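Local coordinates for flagellar hook-associated protein (Burkholderia pseudomallei, PDB 4UT1) that probably serves as a structural component of the bacterial flagellum, forming part of the junction between hook and filament, at residues Thr174-Tyr179 / Gln216-Gln221; Gln247-Ala252 / Thr261-Gly266. All coordinates share one frame; numbering follows the deposited sequence.

Following the chain from its N terminus, helix 134-193 supplies the first side of contact 1 at 174-179. After helix 201-215 the chain returns at 216-221, where contact 1 closes a loop of 36 intervening residues, most of them helical. Strand 220-225 then opens a six-stranded antiparallel sheet whose fourth and fifth strands, 244-252 and 260-265, pair in contact 2 across a short hairpin connection. The contacts therefore lie in series, neither nested nor crossed. They meet in space, with centres about 13 Å apart: N177 ND2 probably donates to L248 O at 2.9 Å, and I176 packs on L248. Together they tie the long helix to this sheet.

Contact 1: Thr174-Tyr179 / Gln216-Gln221; sequences TQINSY and QLAGVQ. With EDO (1,2-ethanediol), chain E.
L217 packs against the helical segment 174-179, its side chain meeting Q175, I176 and Y179. The contact belongs to the FlgK helical domain: the turn after helix 201-215, which leads into edge strand 220-225, rests on a part of helix 134-193 predicted to be coiled coil.

The tightly packed part is apolar. CG1 of I176 lies 3.7 Å from CB of L217, and the two side chains run alongside in opposing senses. With CG1 anti to its own carbonyl carbon (chi1 -69°) and the chain extended beyond it (chi2 171°), I176 reaches further along the loop, where its CD1 meets CB of A218 at 3.9 Å. Both I176 and A218 are buried; L214 of helix 201-215 also touches I176, while L233 touches A218. One methyl of L217, CD1, rests against the groove formed by Q175 and Y179, one helical turn apart, 3.6 Å from CB of Q175 and 3.7 Å from CD2 of Y179. It meets the tyrosine ring at its edge, near the ring plane, and not over a face.

The loose, solvent side is the exposed amide of Q175, whose OE1 lies 3.7 Å from the other methyl of L217, CD2, without hydrogen bonding. A 1,2-ethanediol, probably from the crystallisation liquor, hydrogen-bonds N177 O through both its hydroxyls.

No hydrogen bond joins the two segments, which implies that the hold between them is apolar, while the backbone polar groups of Q216 and L217 find partners at A288 and L289.

Contact 2: Gln247-Ala252 / Thr261-Gly266; sequences QLATVA and TIVSKG. With EDO (1,2-ethanediol), chain O.
A249 and V263 face each other as a hydrogen-bonded antiparallel pair, each backbone N donating to the other's O at 2.8 Å (A249 N to V263 O, V263 N to A249 O). V251 and T261 form a second such pair. Toward the other end, K265 N donates to Q247 O at 3.1 Å, and Q247 N to G266 O, where the chain turns a corner. Between these bonds come the non-hydrogen-bonded pairs L248-S264 and T250-I262, with CA-H...O contacts including T250 CA to T261 O at 3.2 Å.

Apolar contacts occupy both faces. V251 lies roughly perpendicular to V263, CG2 of V251 3.5 Å from CG1 of V263, while CB of A249 rests 3.8 Å from CD of K265. On the L248 and I262 face, CD1 of I262 meets CG2 of T250 at 3.6 Å; V173 of helix 134-193 touches both L248 and I262.

On this same face the hydroxyls find partners beyond the hairpin: T250 OG1 with T170 OG1, S264 OG with Q237 OE1. The chemistry implies that main-chain bonds hold the hairpin together and continue from I262 and S264 to L279 and Q277, while side chains on the L248 and I262 face join it to helix 134-193.

Contact 1: Thr174-Tyr179 / Gln216-Gln221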
loop_
_atom_site.group_PDB
_atom_site.type_symbol
_atom_site.label_atom_id
_atom_site.label_comp_id
_atom_site.label_asym_id
_atom_site.label_seq_id
_atom_site.Cartn_x
_atom_site.Cartn_y
_atom_site.Cartn_z
ATOM N N THR A 174 31.853 0.185 8.573
ATOM C CA THR A 174 33.274 0.452 8.353
ATOM C C THR A 174 33.890 1.047 9.617
ATOM O O THR A 174 34.993 0.666 10.029
ATOM C CB THR A 174 33.503 1.392 7.154
ATOM O OG1 THR A 174 32.903 0.836 5.976
ATOM C CG2 THR A 174 34.984 1.572 6.896
ATOM N N GLN A 175 33.177 1.972 10.246
ATOM C CA GLN A 175 33.688 2.590 11.455
ATOM C C GLN A 175 33.729 1.603 12.606
ATOM O O GLN A 175 34.697 1.561 13.359
ATOM C CB GLN A 175 32.849 3.803 11.833
ATOM C CG GLN A 175 32.860 4.870 10.771
ATOM C CD GLN A 175 32.253 6.156 11.265
ATOM O OE1 GLN A 175 32.168 6.391 12.476
ATOM N NE2 GLN A 175 31.817 6.999 10.336
ATOM N N ILE A 176 32.674 0.816 12.744
ATOM C CA ILE A 176 32.653 -0.234 13.750
ATOM C C ILE A 176 33.874 -1.156 13.637
ATOM O O ILE A 176 34.488 -1.483 14.643
ATOM C CB ILE A 176 31.370 -1.075 13.646
ATOM C CG1 ILE A 176 30.176 -0.230 14.084
ATOM C CG2 ILE A 176 31.489 -2.357 14.485
ATOM C CD1 ILE A 176 28.840 -0.872 13.815
ATOM N N ASN A 177 34.211 -1.579 12.419
ATOM C CA ASN A 177 35.345 -2.476 12.224
ATOM C C ASN A 177 36.640 -1.787 12.615
ATOM O O ASN A 177 37.541 -2.412 13.181
ATOM C CB ASN A 177 35.420 -2.964 10.774
ATOM C CG ASN A 177 34.282 -3.920 10.425
ATOM O OD1 ASN A 177 33.693 -4.539 11.307
ATOM N ND2 ASN A 177 33.987 -4.056 9.138
ATOM N N SER A 178 36.720 -0.490 12.331
ATOM C CA SER A 178 37.883 0.290 12.729
ATOM C C SER A 178 38.060 0.296 14.241
ATOM O O SER A 178 39.150 0.078 14.745
ATOM C CB SER A 178 37.767 1.732 12.220
ATOM O OG SER A 178 37.901 1.775 10.814
ATOM N N TYR A 179 36.978 0.550 14.968
ATOM C CA TYR A 179 37.047 0.608 16.423
ATOM C C TYR A 179 37.279 -0.743 17.098
ATOM O O TYR A 179 38.005 -0.826 18.089
ATOM C CB TYR A 179 35.780 1.245 16.982
ATOM C CG TYR A 179 35.735 2.735 16.716
ATOM C CD1 TYR A 179 36.737 3.570 17.194
ATOM C CD2 TYR A 179 34.699 3.306 15.988
ATOM C CE1 TYR A 179 36.713 4.938 16.947
ATOM C CE2 TYR A 179 34.662 4.665 15.741
ATOM C CZ TYR A 179 35.667 5.476 16.225
ATOM O OH TYR A 179 35.628 6.825 15.977
ATOM N N GLN A 216 28.345 4.538 20.095
ATOM C CA GLN A 216 27.543 5.492 19.329
ATOM C C GLN A 216 27.137 4.899 17.977
ATOM O O GLN A 216 26.227 5.403 17.306
ATOM C CB GLN A 216 28.309 6.805 19.123
ATOM C CG GLN A 216 28.605 7.561 20.408
ATOM C CD GLN A 216 29.555 8.722 20.177
ATOM O OE1 GLN A 216 29.672 9.224 19.064
ATOM N NE2 GLN A 216 30.247 9.143 21.225
ATOM N N LEU A 217 27.800 3.816 17.584
ATOM C CA LEU A 217 27.528 3.197 16.296
ATOM C C LEU A 217 26.654 1.957 16.441
ATOM O O LEU A 217 25.868 1.625 15.541
ATOM C CB LEU A 217 28.833 2.842 15.585
ATOM C CG LEU A 217 29.830 3.993 15.398
ATOM C CD1 LEU A 217 31.176 3.425 14.961
ATOM C CD2 LEU A 217 29.315 5.036 14.403
ATOM N N ALA A 218 26.778 1.277 17.575
ATOM C CA ALA A 218 26.029 0.050 17.802
ATOM C C ALA A 218 25.935 -0.256 19.281
ATOM O O ALA A 218 26.790 0.146 20.063
ATOM C CB ALA A 218 26.676 -1.129 17.061
ATOM N N GLY A 219 24.893 -0.986 19.654
ATOM C CA GLY A 219 24.716 -1.408 21.027
ATOM C C GLY A 219 25.750 -2.458 21.361
ATOM O O GLY A 219 25.771 -3.532 20.763
ATOM N N VAL A 220 26.625 -2.129 22.305
ATOM C CA VAL A 220 27.682 -3.041 22.714
ATOM C C VAL A 220 27.748 -3.192 24.223
ATOM O O VAL A 220 27.435 -2.263 24.976
ATOM C CB VAL A 220 29.056 -2.570 22.213
ATOM C CG1 VAL A 220 29.075 -2.530 20.689
ATOM C CG2 VAL A 220 29.411 -1.212 22.808
ATOM N N GLN A 221 28.160 -4.375 24.657
ATOM C CA GLN A 221 28.445 -4.627 26.056
ATOM C C GLN A 221 29.877 -5.150 26.181
ATOM O O GLN A 221 30.285 -6.068 25.460
ATOM C CB GLN A 221 27.452 -5.618 26.641
ATOM C CG GLN A 221 27.512 -6.984 25.989
ATOM C CD GLN A 221 26.385 -7.894 26.428
ATOM O OE1 GLN A 221 25.241 -7.734 26.000
ATOM N NE2 GLN A 221 26.702 -8.858 27.289
HETATM C C1 EDO E . 38.127 -5.049 10.934
HETATM O O1 EDO E . 39.135 -4.048 10.995
HETATM C C2 EDO E . 38.207 -5.994 12.126
HETATM O O2 EDO E . 37.483 -5.493 13.255
#

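Contact 2: Gln247-Ala252 / Thr261-Gly266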
loop_
_atom_site.group_PDB
_atom_site.type_symbol
_atom_site.label_atom_id
_atom_site.label_comp_id
_atom_site.label_asym_id
_atom_site.label_seq_id
_atom_site.Cartn_x
_atom_site.Cartn_y
_atom_site.Cartn_z
ATOM N N GLN A 247 34.922 -8.979 12.129
ATOM C CA GLN A 247 34.508 -8.025 11.110
ATOM C C GLN A 247 33.029 -8.143 10.781
ATOM O O GLN A 247 32.542 -9.229 10.527
ATOM C CB GLN A 247 35.317 -8.225 9.831
ATOM C CG GLN A 247 36.563 -7.369 9.749
ATOM C CD GLN A 247 36.830 -6.892 8.336
ATOM O OE1 GLN A 247 37.212 -5.737 8.114
ATOM N NE2 GLN A 247 36.621 -7.778 7.365
ATOM N N LEU A 248 32.324 -7.021 10.782
ATOM C CA LEU A 248 30.958 -6.996 10.280
ATOM C C LEU A 248 30.991 -6.573 8.824
ATOM O O LEU A 248 31.952 -5.940 8.373
ATOM C CB LEU A 248 30.084 -6.035 11.093
ATOM C CG LEU A 248 30.034 -6.286 12.602
ATOM C CD1 LEU A 248 29.218 -5.217 13.292
ATOM C CD2 LEU A 248 29.489 -7.699 12.924
ATOM N N ALA A 249 29.942 -6.918 8.084
ATOM C CA ALA A 249 29.787 -6.407 6.733
ATOM C C ALA A 249 28.325 -6.084 6.456
ATOM O O ALA A 249 27.428 -6.575 7.147
ATOM C CB ALA A 249 30.315 -7.404 5.715
ATOM N N THR A 250 28.089 -5.246 5.457
ATOM C CA THR A 250 26.746 -5.104 4.920
ATOM C C THR A 250 26.659 -5.921 3.636
ATOM O O THR A 250 27.599 -5.962 2.837
ATOM C CB THR A 250 26.359 -3.635 4.623
ATOM O OG1 THR A 250 27.300 -3.056 3.715
ATOM C CG2 THR A 250 26.300 -2.797 5.895
ATOM N N VAL A 251 25.527 -6.588 3.456
ATOM C CA VAL A 251 25.228 -7.290 2.223
ATOM C C VAL A 251 23.733 -7.091 1.946
ATOM O O VAL A 251 22.983 -6.691 2.837
ATOM C CB VAL A 251 25.556 -8.793 2.317
ATOM C CG1 VAL A 251 27.028 -8.992 2.649
ATOM C CG2 VAL A 251 24.696 -9.440 3.374
ATOM N N ALA A 252 23.316 -7.353 0.717
ATOM C CA ALA A 252 21.889 -7.275 0.383
ATOM C C ALA A 252 21.127 -8.209 1.312
ATOM O O ALA A 252 21.550 -9.354 1.537
ATOM C CB ALA A 252 21.654 -7.638 -1.073
ATOM N N THR A 261 21.596 -5.444 4.943
ATOM C CA THR A 261 21.480 -5.938 6.298
ATOM C C THR A 261 22.902 -6.135 6.822
ATOM O O THR A 261 23.865 -6.047 6.057
ATOM C CB THR A 261 20.668 -7.250 6.358
ATOM O OG1 THR A 261 20.487 -7.646 7.722
ATOM C CG2 THR A 261 21.380 -8.363 5.598
ATOM N N ILE A 262 23.038 -6.362 8.122
ATOM C CA ILE A 262 24.353 -6.556 8.724
ATOM C C ILE A 262 24.666 -8.047 8.885
ATOM O O ILE A 262 23.800 -8.844 9.253
ATOM C CB ILE A 262 24.437 -5.869 10.094
ATOM C CG1 ILE A 262 23.873 -4.445 10.011
ATOM C CG2 ILE A 262 25.862 -5.882 10.612
ATOM C CD1 ILE A 262 24.580 -3.573 9.013
ATOM N N VAL A 263 25.903 -8.426 8.591
ATOM C CA VAL A 263 26.329 -9.793 8.789
ATOM C C VAL A 263 27.668 -9.797 9.490
ATOM O O VAL A 263 28.391 -8.789 9.492
ATOM C CB VAL A 263 26.450 -10.573 7.454
ATOM C CG1 VAL A 263 25.127 -10.549 6.703
ATOM C CG2 VAL A 263 27.573 -10.007 6.585
ATOM N N SER A 264 27.982 -10.933 10.095
ATOM C CA SER A 264 29.328 -11.161 10.611
ATOM C C SER A 264 30.042 -12.177 9.727
ATOM O O SER A 264 29.441 -13.155 9.284
ATOM C CB SER A 264 29.284 -11.639 12.056
ATOM O OG SER A 264 28.630 -12.889 12.153
ATOM N N LYS A 265 31.320 -11.925 9.463
ATOM C CA LYS A 265 32.104 -12.770 8.576
ATOM C C LYS A 265 33.137 -13.576 9.356
ATOM O O LYS A 265 34.045 -14.164 8.771
ATOM C CB LYS A 265 32.792 -11.922 7.501
ATOM C CG LYS A 265 31.834 -11.039 6.706
ATOM C CD LYS A 265 32.462 -10.544 5.408
ATOM C CE LYS A 265 32.705 -11.694 4.438
ATOM N NZ LYS A 265 31.437 -12.391 4.058
ATOM N N GLY A 266 32.981 -13.617 10.676
ATOM C CA GLY A 266 33.914 -14.329 11.536
ATOM C C GLY A 266 35.033 -13.409 11.997
ATOM O O GLY A 266 34.919 -12.191 11.903
HETATM C C1 EDO O . 18.671 -11.616 8.863
HETATM O O1 EDO O . 18.294 -12.270 7.649
HETATM C C2 EDO O . 18.754 -10.121 8.594
HETATM O O2 EDO O . 20.118 -9.691 8.732
#